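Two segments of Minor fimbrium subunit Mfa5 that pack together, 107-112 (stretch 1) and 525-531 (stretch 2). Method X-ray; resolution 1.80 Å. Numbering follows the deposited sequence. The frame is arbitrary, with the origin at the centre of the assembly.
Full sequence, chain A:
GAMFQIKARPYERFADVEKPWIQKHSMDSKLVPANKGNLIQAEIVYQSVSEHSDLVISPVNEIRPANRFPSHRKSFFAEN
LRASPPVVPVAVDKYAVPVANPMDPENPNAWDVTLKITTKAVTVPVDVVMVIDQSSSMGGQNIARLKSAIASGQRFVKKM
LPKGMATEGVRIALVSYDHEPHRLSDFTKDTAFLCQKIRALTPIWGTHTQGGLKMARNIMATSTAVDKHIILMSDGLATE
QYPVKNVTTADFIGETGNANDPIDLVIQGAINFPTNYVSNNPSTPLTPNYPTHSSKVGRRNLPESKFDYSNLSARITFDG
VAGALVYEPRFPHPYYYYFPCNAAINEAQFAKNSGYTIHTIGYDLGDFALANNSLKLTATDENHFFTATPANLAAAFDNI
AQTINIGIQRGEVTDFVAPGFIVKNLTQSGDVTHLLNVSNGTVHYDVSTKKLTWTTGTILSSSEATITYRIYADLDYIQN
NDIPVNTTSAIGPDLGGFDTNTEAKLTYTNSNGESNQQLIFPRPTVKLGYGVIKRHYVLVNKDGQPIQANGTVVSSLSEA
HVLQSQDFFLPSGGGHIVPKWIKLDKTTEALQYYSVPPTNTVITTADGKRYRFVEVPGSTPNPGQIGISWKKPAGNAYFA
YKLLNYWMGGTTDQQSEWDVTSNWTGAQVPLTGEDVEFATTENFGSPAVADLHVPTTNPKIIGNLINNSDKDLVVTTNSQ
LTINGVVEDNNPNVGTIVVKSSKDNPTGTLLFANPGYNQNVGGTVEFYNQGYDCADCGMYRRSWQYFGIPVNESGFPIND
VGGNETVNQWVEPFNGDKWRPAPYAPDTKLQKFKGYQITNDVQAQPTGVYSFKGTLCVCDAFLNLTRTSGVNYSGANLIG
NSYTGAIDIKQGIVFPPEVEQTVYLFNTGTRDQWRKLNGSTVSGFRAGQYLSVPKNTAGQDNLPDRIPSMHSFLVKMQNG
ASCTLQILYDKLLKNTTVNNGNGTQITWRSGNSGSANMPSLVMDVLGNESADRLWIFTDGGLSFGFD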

ATOM      1  N   ASN A 107      -8.261  37.916 -11.512  1.00 29.92           N
ATOM      2  CA  ASN A 107      -8.972  37.399 -12.677  1.00 23.47           C
ATOM      3  C   ASN A 107      -9.994  36.408 -12.158  1.00 29.84           C
ATOM      4  O   ASN A 107      -9.615  35.339 -11.660  1.00 28.21           O
ATOM      5  CB  ASN A 107      -8.011  36.760 -13.675  1.00 25.73           C
ATOM      6  CG  ASN A 107      -8.718  36.229 -14.918  1.00 23.16           C
ATOM      7  OD1 ASN A 107      -9.948  36.043 -14.947  1.00 27.02           O
ATOM      8  ND2 ASN A 107      -7.933  35.972 -15.964  1.00 29.21           N
ATOM      9  N   PRO A 108     -11.293  36.723 -12.257  1.00 25.73           N
ATOM     10  CA  PRO A 108     -12.303  35.824 -11.693  1.00 31.26           C
ATOM     11  C   PRO A 108     -12.402  34.506 -12.424  1.00 26.35           C
ATOM     12  O   PRO A 108     -13.027  33.581 -11.897  1.00 26.42           O
ATOM     13  CB  PRO A 108     -13.601  36.627 -11.820  1.00 30.10           C
ATOM     14  CG  PRO A 108     -13.352  37.495 -13.012  1.00 26.21           C
ATOM     15  CD  PRO A 108     -11.908  37.885 -12.930  1.00 27.25           C
ATOM     16  N   ASN A 109     -11.854  34.405 -13.634  1.00 22.48           N
ATOM     17  CA  ASN A 109     -11.833  33.133 -14.370  1.00 26.00           C
ATOM     18  C   ASN A 109     -10.650  32.342 -13.822  1.00 21.60           C
ATOM     19  O   ASN A 109      -9.562  32.304 -14.390  1.00 21.42           O
ATOM     20  CB  ASN A 109     -11.721  33.374 -15.870  1.00 22.56           C
ATOM     21  CG  ASN A 109     -12.922  34.146 -16.431  1.00 21.91           C
ATOM     22  OD1 ASN A 109     -14.040  33.645 -16.485  1.00 24.78           O
ATOM     23  ND2 ASN A 109     -12.668  35.362 -16.891  1.00 26.37           N
ATOM     24  N   ALA A 110     -10.865  31.732 -12.659  1.00 20.84           N
ATOM     25  CA  ALA A 110      -9.791  31.085 -11.926  1.00 22.83           C
ATOM     26  C   ALA A 110     -10.296  29.771 -11.348  1.00 24.66           C
ATOM     27  O   ALA A 110     -11.426  29.685 -10.867  1.00 22.67           O
ATOM     28  CB  ALA A 110      -9.259  31.974 -10.800  1.00 27.59           C
ATOM     29  N   TRP A 111      -9.434  28.764 -11.381  1.00 22.69           N
ATOM     30  CA  TRP A 111      -9.766  27.447 -10.852  1.00 19.83           C
ATOM     31  C   TRP A 111      -8.553  26.911 -10.118  1.00 19.18           C
ATOM     32  O   TRP A 111      -7.411  27.124 -10.533  1.00 24.61           O
ATOM     33  CB  TRP A 111     -10.162  26.459 -11.966  1.00 23.74           C
ATOM     34  CG  TRP A 111     -11.373  26.862 -12.756  1.00 21.10           C
ATOM     35  CD1 TRP A 111     -12.653  26.416 -12.583  1.00 23.13           C
ATOM     36  CD2 TRP A 111     -11.413  27.775 -13.869  1.00 20.19           C
ATOM     37  NE1 TRP A 111     -13.484  27.008 -13.502  1.00 25.39           N
ATOM     38  CE2 TRP A 111     -12.742  27.846 -14.299  1.00 23.36           C
ATOM     39  CE3 TRP A 111     -10.451  28.541 -14.526  1.00 22.92           C
ATOM     40  CZ2 TRP A 111     -13.134  28.657 -15.360  1.00 19.01           C
ATOM     41  CZ3 TRP A 111     -10.845  29.338 -15.569  1.00 18.23           C
ATOM     42  CH2 TRP A 111     -12.166  29.385 -15.976  1.00 18.82           C
ATOM     43  N   ASP A 112      -8.810  26.183  -9.038  1.00 20.23           N
ATOM     44  CA  ASP A 112      -7.751  25.481  -8.325  1.00 22.90           C
ATOM     45  C   ASP A 112      -7.781  24.020  -8.765  1.00 24.95           C
ATOM     46  O   ASP A 112      -8.780  23.328  -8.565  1.00 23.25           O
ATOM     47  CB  ASP A 112      -7.927  25.606  -6.818  1.00 26.64           C
ATOM     48  CG  ASP A 112      -7.529  26.979  -6.294  1.00 28.36           C
ATOM     49  OD1 ASP A 112      -6.511  27.536  -6.745  1.00 25.76           O
ATOM     50  OD2 ASP A 112      -8.258  27.480  -5.423  1.00 31.52           O
ATOM     51  N   THR A 525     -13.018  19.968 -17.127  1.00 21.70           N
ATOM     52  CA  THR A 525     -13.455  20.853 -18.201  1.00 19.92           C
ATOM     53  C   THR A 525     -14.144  22.060 -17.594  1.00 23.24           C
ATOM     54  O   THR A 525     -14.888  21.925 -16.625  1.00 19.69           O
ATOM     55  CB  THR A 525     -14.412  20.149 -19.177  1.00 24.52           C
ATOM     56  OG1 THR A 525     -15.582  19.688 -18.490  1.00 20.88           O
ATOM     57  CG2 THR A 525     -13.746  18.981 -19.846  1.00 25.02           C
ATOM     58  N   VAL A 526     -13.923  23.244 -18.190  1.00 21.30           N
ATOM     59  CA  VAL A 526     -14.384  24.482 -17.584  1.00 20.71           C
ATOM     60  C   VAL A 526     -14.903  25.415 -18.676  1.00 20.17           C
ATOM     61  O   VAL A 526     -14.432  25.399 -19.821  1.00 20.94           O
ATOM     62  CB  VAL A 526     -13.292  25.210 -16.763  1.00 18.99           C
ATOM     63  CG1 VAL A 526     -12.769  24.325 -15.632  1.00 25.14           C
ATOM     64  CG2 VAL A 526     -12.164  25.646 -17.630  1.00 19.59           C
ATOM     65  N   LYS A 527     -15.885  26.222 -18.297  1.00 22.33           N
ATOM     66  CA  LYS A 527     -16.352  27.358 -19.101  1.00 20.66           C
ATOM     67  C   LYS A 527     -16.089  28.656 -18.346  1.00 22.23           C
ATOM     68  O   LYS A 527     -16.288  28.738 -17.128  1.00 23.20           O
ATOM     69  CB  LYS A 527     -17.842  27.209 -19.424  1.00 23.03           C
ATOM     70  CG  LYS A 527     -18.156  25.992 -20.274  1.00 23.99           C
ATOM     71  CD  LYS A 527     -19.668  25.740 -20.435  1.00 29.46           C
ATOM     72  CE  LYS A 527     -19.898  24.426 -21.185  1.00 34.47           C
ATOM     73  NZ  LYS A 527     -21.321  24.052 -21.306  1.00 35.01           N
ATOM     74  N   LEU A 528     -15.611  29.664 -19.076  1.00 23.85           N
ATOM     75  CA  LEU A 528     -15.324  30.956 -18.473  1.00 24.16           C
ATOM     76  C   LEU A 528     -16.601  31.568 -17.900  1.00 21.82           C
ATOM     77  O   LEU A 528     -17.695  31.392 -18.440  1.00 26.33           O
ATOM     78  CB  LEU A 528     -14.721  31.902 -19.516  1.00 23.30           C
ATOM     79  CG  LEU A 528     -13.212  31.856 -19.670  1.00 21.81           C
ATOM     80  CD1 LEU A 528     -12.820  30.458 -20.111  1.00 21.79           C
ATOM     81  CD2 LEU A 528     -12.783  32.860 -20.700  1.00 23.98           C
ATOM     82  N   GLY A 529     -16.452  32.276 -16.784  1.00 27.72           N
ATOM     83  CA  GLY A 529     -17.583  32.925 -16.145  1.00 26.24           C
ATOM     84  C   GLY A 529     -17.695  34.423 -16.426  1.00 28.25           C
ATOM     85  O   GLY A 529     -18.767  34.998 -16.226  1.00 24.56           O
ATOM     86  N   TYR A 530     -16.609  35.053 -16.876  1.00 24.16           N
ATOM     87  CA  TYR A 530     -16.567  36.498 -17.114  1.00 26.19           C
ATOM     88  C   TYR A 530     -15.761  36.849 -18.351  1.00 30.58           C
ATOM     89  O   TYR A 530     -14.662  36.338 -18.557  1.00 23.59           O
ATOM     90  CB  TYR A 530     -15.953  37.249 -15.901  1.00 22.68           C
ATOM     91  CG  TYR A 530     -16.761  37.017 -14.651  1.00 25.86           C
ATOM     92  CD1 TYR A 530     -17.807  37.863 -14.300  1.00 30.56           C
ATOM     93  CD2 TYR A 530     -16.534  35.890 -13.860  1.00 24.22           C
ATOM     94  CE1 TYR A 530     -18.582  37.605 -13.190  1.00 31.02           C
ATOM     95  CE2 TYR A 530     -17.295  35.632 -12.760  1.00 28.87           C
ATOM     96  CZ  TYR A 530     -18.313  36.484 -12.420  1.00 38.19           C
ATOM     97  OH  TYR A 530     -19.064  36.212 -11.309  1.00 35.68           O
ATOM     98  N   GLY A 531     -16.283  37.782 -19.150  1.00 22.00           N
ATOM     99  CA  GLY A 531     -15.571  38.300 -20.293  1.00 22.16           C
ATOM    100  C   GLY A 531     -15.277  39.784 -20.136  1.00 24.85           C
ATOM    101  O   GLY A 531     -15.501  40.377 -19.074  1.00 23.38           O
TER

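The two segments, more than 400 residues apart in sequence, run nearly antiparallel, their touching parts pointing 170° apart. They do not join as neighbouring strands of a sheet: the CA atoms of Asn-109 and Leu-528 lie 5.8 Å apart, those of Trp-111 and Val-526 8.7 Å. Every hydrogen bond between them instead passes through one side chain, that of Asn-109.

With chi1 at m (-62°) and chi2 at -68°, Asn-109 turns its carboxamide onto the backbone of stretch 2. Its OD1 accepts from Gly-529 N at 2.8 Å and from Tyr-530 N at 3.0 Å, while its ND2 donates to Tyr-530 O at 2.8 Å. An amide suits this place because it carries an acceptor and a donor side by side, matching the N-H and C=O of Tyr-530. Asn-107, in its t rotamer, steadies the loop: its OD1 accepts from Asn-109 N at 2.8 Å and, weakly, from Asn-109 ND2 at 3.4 Å.

Apolar contacts lie on either side of this polar centre along stretch 1. Pro-108 CB meets Tyr-530 CD2 at 3.6 Å, an apolar contact between two buried side chains, each pointing toward the other stretch. The tyrosine is m with chi2 at -90°, and Asn-109 OD1 lies near the plane of its ring, at the edge.

Two residues after Asn-109, Trp-111 again points toward stretch 2, as expected for alternation in an extended chain, whereas Ala-110 is out of reach. Trp-111's chi1 (m, -61°) and chi2 (-99°) offer one indole face to Val-526. There Val-526 CG1 sits 3.6 Å from the centroid of the five-membered ring, only 17° off the normal, a CH-pi contact well served by a compact branched side chain. At the indole edge Trp-111 CZ2 lies 3.6 Å from Lys-527 O and CH2 4.3 Å from Leu-528 CA; CH2 is also 4.3 Å from Leu-528 CD1. Lys-527 itself points away.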